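Local coordinates for entry-fusion complex associated protein OPG083 (Vaccinia virus, PDB 6CJ6), which takes part in the poxvirus entry-fusion complex, which mediates lipid mixing of viral and cellular membranes and then pore formation, delivering the virion core into the host cytoplasm, at residues Y18-L22 with Q138-T142; S59-F63 with T142-A147; K121-G125 with Q152-K156. All blocks are in the same frame, centred on the assembly; numbering follows the deposited sequence.

Contact 1: residues Y18-L22 with Q138-T142; sequences YLQKL and QIVNT. With PDO (1,3-propandiol), chain X; MOH (methanol), chain B.
One face of helix 10-24 lies against the end of strand 133-141, an apolar helix-on-sheet contact in the interior of the domain. Residues Y18-L22 form a regular helical turn, closed by L22 N to Y18 O at 3.0 Å; residues 138-141 are extended, and T142 leaves the strand. The axes of the two short segments come within 11.0 Å and run in the same general direction, inclined by 29°, with L19 CA 8.3 Å from V140 CA and L22 CA 9.0 Å from T142 CA. Q138 points toward the helix, and its NE2 meets L19 CD1 at 3.6 Å. I139 turns away, to the far side of the sheet. V140 (chi1 p) is the middle of the contact: its CB lies 4.1 Å from L19 CD2, its CG1 4.1 Å from Y18 CE2 and its CG2 3.9 Å from L22 CD1. L19 and L22 are both mt, and Y18 takes chi1 t. N141 again faces away, held by N53 and N148. T142 closes the row, with CG2 3.8 Å from Y18 OH and 4.2 Å from L22 CD1. A methanol sits at the edge of the Y18 ring. No hydrogen bond joins the segments, and the buried Y18 OH has no modelled polar partner, so this interface depends on shape and apolar burial rather than on directional bonds.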
loop_
_atom_site.group_PDB
_atom_site.type_symbol
_atom_site.label_atom_id
_atom_site.label_comp_id
_atom_site.label_asym_id
_atom_site.label_seq_id
_atom_site.Cartn_x
_atom_site.Cartn_y
_atom_site.Cartn_z
ATOM N N TYR A 18 7.401 1.239 4.536
ATOM C CA TYR A 18 6.643 2.468 4.343
ATOM C C TYR A 18 6.232 3.084 5.675
ATOM O O TYR A 18 6.220 4.312 5.817
ATOM C CB TYR A 18 5.424 2.184 3.462
ATOM C CG TYR A 18 4.584 3.396 3.144
ATOM C CD1 TYR A 18 5.166 4.568 2.676
ATOM C CD2 TYR A 18 3.205 3.362 3.289
ATOM C CE1 TYR A 18 4.397 5.675 2.379
ATOM C CE2 TYR A 18 2.428 4.465 2.993
ATOM C CZ TYR A 18 3.030 5.617 2.539
ATOM O OH TYR A 18 2.259 6.716 2.246
ATOM N N LEU A 19 5.906 2.249 6.669
ATOM C CA LEU A 19 5.488 2.777 7.965
ATOM C C LEU A 19 6.630 3.499 8.673
ATOM O O LEU A 19 6.406 4.530 9.318
ATOM C CB LEU A 19 4.907 1.664 8.839
ATOM C CG LEU A 19 3.550 1.114 8.396
ATOM C CD1 LEU A 19 3.135 -0.076 9.250
ATOM C CD2 LEU A 19 2.489 2.201 8.429
ATOM N N GLN A 20 7.854 2.973 8.571
ATOM C CA GLN A 20 9.010 3.658 9.146
ATOM C C GLN A 20 9.137 5.072 8.595
ATOM O O GLN A 20 9.345 6.033 9.347
ATOM C CB GLN A 20 10.288 2.875 8.847
ATOM C CG GLN A 20 10.575 1.712 9.774
ATOM C CD GLN A 20 11.976 1.161 9.571
ATOM O OE1 GLN A 20 12.820 1.806 8.954
ATOM N NE2 GLN A 20 12.226 -0.038 10.084
ATOM N N LYS A 21 9.016 5.216 7.275
ATOM C CA LYS A 21 9.166 6.525 6.652
ATOM C C LYS A 21 8.030 7.461 7.047
ATOM O O LYS A 21 8.247 8.664 7.234
ATOM C CB LYS A 21 9.235 6.359 5.135
ATOM C CG LYS A 21 10.381 5.476 4.657
ATOM C CD LYS A 21 10.002 4.743 3.380
ATOM C CE LYS A 21 11.151 4.689 2.384
ATOM N NZ LYS A 21 12.305 3.888 2.871
ATOM N N LEU A 22 6.813 6.928 7.185
ATOM C CA LEU A 22 5.679 7.763 7.574
ATOM C C LEU A 22 5.877 8.356 8.963
ATOM O O LEU A 22 5.521 9.516 9.207
ATOM C CB LEU A 22 4.383 6.953 7.524
ATOM C CG LEU A 22 3.855 6.530 6.154
ATOM C CD1 LEU A 22 2.549 5.767 6.300
ATOM C CD2 LEU A 22 3.676 7.736 5.250
ATOM N N GLN A 138 -1.534 -4.821 6.818
ATOM C CA GLN A 138 -1.573 -3.504 7.441
ATOM C C GLN A 138 -1.970 -2.459 6.407
ATOM O O GLN A 138 -1.250 -2.241 5.427
ATOM C CB GLN A 138 -0.206 -3.173 8.033
ATOM C CG GLN A 138 0.154 -4.022 9.232
ATOM C CD GLN A 138 1.644 -4.216 9.373
ATOM O OE1 GLN A 138 2.232 -5.082 8.722
ATOM N NE2 GLN A 138 2.267 -3.411 10.225
ATOM N N ILE A 139 -3.112 -1.812 6.624
ATOM C CA ILE A 139 -3.629 -0.777 5.737
ATOM C C ILE A 139 -3.574 0.545 6.489
ATOM O O ILE A 139 -4.184 0.686 7.558
ATOM C CB ILE A 139 -5.055 -1.097 5.258
ATOM C CG1 ILE A 139 -5.024 -2.030 4.044
ATOM C CG2 ILE A 139 -5.806 0.170 4.897
ATOM C CD1 ILE A 139 -4.684 -3.462 4.358
ATOM N N VAL A 140 -2.842 1.512 5.943
ATOM C CA VAL A 140 -2.647 2.807 6.586
ATOM C C VAL A 140 -3.342 3.883 5.764
ATOM O O VAL A 140 -3.127 3.988 4.550
ATOM C CB VAL A 140 -1.156 3.123 6.808
ATOM C CG1 VAL A 140 -0.365 2.955 5.522
ATOM C CG2 VAL A 140 -0.988 4.528 7.366
ATOM N N ASN A 141 -4.188 4.669 6.425
ATOM C CA ASN A 141 -4.846 5.808 5.801
ATOM C C ASN A 141 -3.952 7.030 5.955
ATOM O O ASN A 141 -3.579 7.391 7.076
ATOM C CB ASN A 141 -6.187 6.082 6.480
ATOM C CG ASN A 141 -6.848 7.347 5.966
ATOM O OD1 ASN A 141 -6.773 7.656 4.775
ATOM N ND2 ASN A 141 -7.484 8.096 6.862
ATOM N N THR A 142 -3.611 7.672 4.838
ATOM C CA THR A 142 -2.872 8.928 4.886
ATOM C C THR A 142 -3.749 10.140 4.597
ATOM O O THR A 142 -3.227 11.203 4.244
ATOM C CB THR A 142 -1.651 8.904 3.967
ATOM O OG1 THR A 142 -2.049 8.542 2.638
ATOM C CG2 THR A 142 -0.601 7.938 4.505
HETATM C C1 PDO X . 13.141 -1.051 5.701
HETATM O O1 PDO X . 11.893 -1.732 5.885
HETATM C C2 PDO X . 12.909 0.228 4.905
HETATM C C3 PDO X . 12.627 1.404 5.832
HETATM O O3 PDO X . 12.256 2.547 5.054
HETATM C C MOH B . -0.772 5.980 1.738
HETATM O O MOH B . -2.125 5.577 1.797
#

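Contact 2: residues S59-F63 with T142-A147; sequences SRLSF and TGSAEA. Unlike the reference sequence in segment 142-147: A147 (reference Arg). With MOH (methanol), chain B.
This contact packs one helix N terminus against another: the first turn of helix 59-74 meets the loop leading into helix 145-158 and that helix's opening turn. S59-F63 is helical (F63 N to S59 O 2.8 Å). G143 takes positive phi, and S144 N-caps the next helix: its OG accepts from A147 N at 3.1 Å and donates to E146 OE2 at 2.8 Å. The backbones come closest at S59 and A147, CA to CA 5.5 Å. S59 CB lies 3.5 Å from S144 OG, and S62 CB 3.8 Å from the CB of A147, where the reference sequence has arginine. The F63 ring (chi1 m) presents its edge to E146 O, with CZ 3.1 Å away, and CE2 is 3.6 Å from A147 CA. No direct hydrogen bond crosses; instead one water bridges S62 OG (3.1 Å) to T142 O (2.6 Å) and T142 OG1 (3.0 Å). Helix 102-113 touches F63 and E146 alike, while Y18 of helix 10-24 packs on S62 and T142.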
loop_
_atom_site.group_PDB
_atom_site.type_symbol
_atom_site.label_atom_id
_atom_site.label_comp_id
_atom_site.label_asym_id
_atom_site.label_seq_id
_atom_site.Cartn_x
_atom_site.Cartn_y
_atom_site.Cartn_z
ATOM N N SER A 59 -0.238 14.427 -0.823
ATOM C CA SER A 59 -0.127 13.092 -1.396
ATOM C C SER A 59 1.214 12.877 -2.086
ATOM O O SER A 59 1.679 11.734 -2.187
ATOM C CB SER A 59 -1.279 12.849 -2.369
ATOM O OG SER A 59 -1.359 13.891 -3.326
ATOM N N ARG A 60 1.844 13.953 -2.573
ATOM C CA ARG A 60 3.138 13.817 -3.236
ATOM C C ARG A 60 4.181 13.226 -2.296
ATOM O O ARG A 60 4.997 12.394 -2.708
ATOM C CB ARG A 60 3.613 15.169 -3.772
ATOM C CG ARG A 60 3.001 15.587 -5.102
ATOM C CD ARG A 60 3.587 14.811 -6.281
ATOM N NE ARG A 60 5.044 14.747 -6.248
ATOM C CZ ARG A 60 5.747 13.621 -6.302
ATOM N NH1 ARG A 60 5.129 12.455 -6.408
ATOM N NH2 ARG A 60 7.073 13.661 -6.266
ATOM N N LEU A 61 4.175 13.650 -1.029
ATOM C CA LEU A 61 5.094 13.067 -0.055
ATOM C C LEU A 61 4.755 11.607 0.206
ATOM O O LEU A 61 5.654 10.775 0.377
ATOM C CB LEU A 61 5.056 13.868 1.245
ATOM C CG LEU A 61 5.771 13.284 2.465
ATOM C CD1 LEU A 61 7.251 13.067 2.179
ATOM C CD2 LEU A 61 5.575 14.188 3.676
ATOM N N SER A 62 3.462 11.282 0.247
ATOM C CA SER A 62 3.047 9.896 0.422
ATOM C C SER A 62 3.581 9.033 -0.714
ATOM O O SER A 62 4.289 8.048 -0.484
ATOM C CB SER A 62 1.519 9.818 0.491
ATOM O OG SER A 62 1.011 10.579 1.571
ATOM N N PHE A 63 3.275 9.418 -1.955
ATOM C CA PHE A 63 3.718 8.644 -3.110
ATOM C C PHE A 63 5.238 8.557 -3.202
ATOM O O PHE A 63 5.769 7.562 -3.702
ATOM C CB PHE A 63 3.127 9.227 -4.392
ATOM C CG PHE A 63 1.770 8.683 -4.733
ATOM C CD1 PHE A 63 1.641 7.429 -5.309
ATOM C CD2 PHE A 63 0.628 9.425 -4.486
ATOM C CE1 PHE A 63 0.397 6.926 -5.631
ATOM C CE2 PHE A 63 -0.621 8.924 -4.803
ATOM C CZ PHE A 63 -0.734 7.670 -5.376
ATOM N N THR A 142 -3.611 7.672 4.838
ATOM C CA THR A 142 -2.872 8.928 4.886
ATOM C C THR A 142 -3.749 10.140 4.597
ATOM O O THR A 142 -3.227 11.203 4.244
ATOM C CB THR A 142 -1.651 8.904 3.967
ATOM O OG1 THR A 142 -2.049 8.542 2.638
ATOM C CG2 THR A 142 -0.601 7.938 4.505
ATOM N N GLY A 143 -5.064 10.011 4.750
ATOM C CA GLY A 143 -5.944 11.152 4.606
ATOM C C GLY A 143 -6.004 11.746 3.222
ATOM O O GLY A 143 -6.411 12.900 3.069
ATOM N N SER A 144 -5.608 10.992 2.204
ATOM C CA SER A 144 -5.714 11.422 0.820
ATOM C C SER A 144 -6.352 10.303 0.019
ATOM O O SER A 144 -5.942 9.143 0.135
ATOM C CB SER A 144 -4.337 11.743 0.244
ATOM O OG SER A 144 -4.360 11.713 -1.165
ATOM N N ALA A 145 -7.356 10.646 -0.786
ATOM C CA ALA A 145 -7.980 9.644 -1.641
ATOM C C ALA A 145 -7.001 9.130 -2.688
ATOM O O ALA A 145 -7.002 7.938 -3.017
ATOM C CB ALA A 145 -9.231 10.220 -2.303
ATOM N N GLU A 146 -6.151 10.010 -3.221
ATOM C CA GLU A 146 -5.224 9.579 -4.262
ATOM C C GLU A 146 -4.104 8.720 -3.690
ATOM O O GLU A 146 -3.685 7.739 -4.317
ATOM C CB GLU A 146 -4.685 10.776 -5.058
ATOM C CG GLU A 146 -4.461 12.050 -4.256
ATOM C CD GLU A 146 -5.739 12.852 -4.037
ATOM O OE1 GLU A 146 -6.327 13.333 -5.028
ATOM O OE2 GLU A 146 -6.159 12.993 -2.871
ATOM N N ALA A 147 -3.616 9.056 -2.493
ATOM C CA ALA A 147 -2.584 8.231 -1.868
ATOM C C ALA A 147 -3.142 6.883 -1.428
ATOM O O ALA A 147 -2.476 5.853 -1.584
ATOM C CB ALA A 147 -1.945 8.968 -0.691
HETATM C C MOH B . -0.772 5.980 1.738
HETATM O O MOH B . -2.125 5.577 1.797
HETATM O O HOH W 1 -1.903 11.472 2.010
#

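Contact 3: residues K121-G125 with Q152-K156; sequences KLDIG and QTIVK. With MOH (methanol), chain C; EDO (1,2-ethanediol), chain N.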
loop_
_atom_site.group_PDB
_atom_site.type_symbol
_atom_site.label_atom_id
_atom_site.label_comp_id
_atom_site.label_asym_id
_atom_site.label_seq_id
_atom_site.Cartn_x
_atom_site.Cartn_y
_atom_site.Cartn_z
ATOM N N LYS A 121 -13.715 3.835 0.353
ATOM C CA LYS A 121 -13.714 2.380 0.300
ATOM C C LYS A 121 -12.360 1.916 -0.220
ATOM O O LYS A 121 -11.768 2.556 -1.092
ATOM C CB LYS A 121 -14.822 1.887 -0.635
ATOM C CG LYS A 121 -14.875 0.376 -0.825
ATOM C CD LYS A 121 -14.462 -0.038 -2.234
ATOM C CE LYS A 121 -15.450 0.469 -3.272
ATOM N NZ LYS A 121 -15.076 0.059 -4.653
ATOM N N LEU A 122 -11.863 0.809 0.329
ATOM C CA LEU A 122 -10.571 0.265 -0.066
ATOM C C LEU A 122 -10.713 -1.216 -0.387
ATOM O O LEU A 122 -11.246 -1.982 0.423
ATOM C CB LEU A 122 -9.528 0.473 1.036
ATOM C CG LEU A 122 -8.126 0.787 0.508
ATOM C CD1 LEU A 122 -8.191 1.962 -0.452
ATOM C CD2 LEU A 122 -7.170 1.086 1.646
ATOM N N ASP A 123 -10.230 -1.613 -1.564
ATOM C CA ASP A 123 -10.311 -2.991 -2.042
ATOM C C ASP A 123 -8.944 -3.640 -1.845
ATOM O O ASP A 123 -7.957 -3.217 -2.454
ATOM C CB ASP A 123 -10.716 -3.001 -3.516
ATOM C CG ASP A 123 -10.905 -4.402 -4.076
ATOM O OD1 ASP A 123 -10.719 -5.388 -3.333
ATOM O OD2 ASP A 123 -11.246 -4.516 -5.272
ATOM N N ILE A 124 -8.887 -4.667 -0.997
ATOM C CA ILE A 124 -7.620 -5.321 -0.693
ATOM C C ILE A 124 -7.440 -6.563 -1.557
ATOM O O ILE A 124 -6.475 -7.312 -1.384
ATOM C CB ILE A 124 -7.482 -5.656 0.803
ATOM C CG1 ILE A 124 -8.515 -6.706 1.218
ATOM C CG2 ILE A 124 -7.607 -4.399 1.660
ATOM C CD1 ILE A 124 -8.295 -7.225 2.608
ATOM N N GLY A 125 -8.361 -6.788 -2.489
ATOM C CA GLY A 125 -8.261 -7.948 -3.354
ATOM C C GLY A 125 -8.501 -9.262 -2.637
ATOM O O GLY A 125 -9.613 -9.525 -2.176
ATOM N N GLN A 152 -3.723 0.959 -2.341
ATOM C CA GLN A 152 -4.616 -0.111 -2.779
ATOM C C GLN A 152 -4.033 -0.860 -3.969
ATOM O O GLN A 152 -3.979 -2.097 -3.972
ATOM C CB GLN A 152 -5.994 0.457 -3.124
ATOM C CG GLN A 152 -6.775 -0.428 -4.088
ATOM C CD GLN A 152 -8.226 -0.026 -4.227
ATOM O OE1 GLN A 152 -8.900 0.267 -3.239
ATOM N NE2 GLN A 152 -8.718 -0.012 -5.457
ATOM N N THR A 153 -3.599 -0.125 -4.997
ATOM C CA THR A 153 -2.979 -0.761 -6.155
ATOM C C THR A 153 -1.790 -1.617 -5.736
ATOM O O THR A 153 -1.605 -2.730 -6.242
ATOM C CB THR A 153 -2.543 0.307 -7.158
ATOM O OG1 THR A 153 -3.613 1.238 -7.361
ATOM C CG2 THR A 153 -2.176 -0.330 -8.498
ATOM N N ILE A 154 -0.988 -1.121 -4.795
ATOM C CA ILE A 154 0.176 -1.864 -4.323
ATOM C C ILE A 154 -0.242 -3.087 -3.509
ATOM O O ILE A 154 0.366 -4.159 -3.627
ATOM C CB ILE A 154 1.127 -0.928 -3.555
ATOM C CG1 ILE A 154 1.764 0.077 -4.520
ATOM C CG2 ILE A 154 2.188 -1.720 -2.806
ATOM C CD1 ILE A 154 2.718 1.034 -3.861
ATOM N N VAL A 155 -1.277 -2.955 -2.670
ATOM C CA VAL A 155 -1.780 -4.113 -1.927
ATOM C C VAL A 155 -2.173 -5.226 -2.888
ATOM O O VAL A 155 -1.668 -6.349 -2.809
ATOM C CB VAL A 155 -2.964 -3.724 -1.023
ATOM C CG1 VAL A 155 -3.666 -4.979 -0.517
ATOM C CG2 VAL A 155 -2.507 -2.882 0.149
ATOM N N LYS A 156 -3.069 -4.917 -3.825
ATOM C CA LYS A 156 -3.639 -5.930 -4.702
ATOM C C LYS A 156 -2.606 -6.605 -5.598
ATOM O O LYS A 156 -2.940 -7.591 -6.263
ATOM C CB LYS A 156 -4.772 -5.317 -5.527
ATOM C CG LYS A 156 -5.830 -4.625 -4.674
ATOM C CD LYS A 156 -6.993 -4.127 -5.509
ATOM C CE LYS A 156 -7.876 -5.277 -5.940
ATOM N NZ LYS A 156 -8.942 -4.837 -6.881
HETATM C C MOH C . -11.857 0.821 -4.755
HETATM O O MOH C . -11.501 1.778 -3.778
HETATM C C1 EDO N . -9.114 -8.563 -7.612
HETATM O O1 EDO N . -8.262 -7.504 -8.065
HETATM C C2 EDO N . -10.444 -7.981 -7.150
HETATM O O2 EDO N . -10.997 -8.812 -6.124
#
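Strand 119-127 runs alongside helix 145-158 here, the short axes 7.3 Å apart and only 16° from parallel, and polar side chains do much of the joining. Start with D123 N: it donates to Q152 OE1 at 2.8 Å and an almost straight 177°, so a helix side chain satisfies a strand amide. Q152 OE1 also lies 3.3 Å from L122 CD1, and a methanol O stands 3.1 Å from Q152 OE1 and 2.8 Å from K121 O, near both acceptors. Then follow the D123 carboxylate, whose two oxygens have separate jobs. D123 OD1 accepts from G125 N at 2.9 Å, an Asx turn within the strand segment; D123 OD2 forms a salt bridge with K156 NZ at 2.8 Å. K156 NZ also makes a weak hydrogen bond to ethanediol O1 at 3.0 Å. The Asx turn goes with the backbone bend at I124 and G125, the latter at positive phi. G125 CA is 5.2 Å from K156 CA and 3.7 Å from K156 CE, so a CB, which would point toward the helix, would be tight against the lysine. The apolar part is small: I124 CB to V155 CG1 at 4.1 Å. Backbone bonds to the flanking strands pair L122 with E39 and I41, I124 with I41, and G125 with Q43. Near the other end of the segment, K121 belongs to the pocket holding 2-(2-methoxyethoxy)ethanol. One neutral bond and one charged pair therefore fix the strand to the helix at successive helical turns, with D123 contributing both its backbone and its carboxylate.

In the fold
From the N terminus, helix 10-24 comes first, and contact 1 closes a loop of 115 residues when strand 133-141 returns to it. Helix 59-74 and strand 119-127 both fall inside that loop, and their partners lie at its end or beyond: contact 2 closes 78 residues and contact 3 only 26. All three pairs cross one another; none nests. Contacts 1 and 2 share T142 and meet where Y18 OH packs on S62 CB. Contacts 1 and 3 touch through I139, which packs on L122 and I124 from the other side of strand 133-141. Contacts 2 and 3 use successive parts of helix 145-158 without touching, so strand 133-141 and helix 145-158 together tie both parallel sheets to helices 10-24 and 59-74.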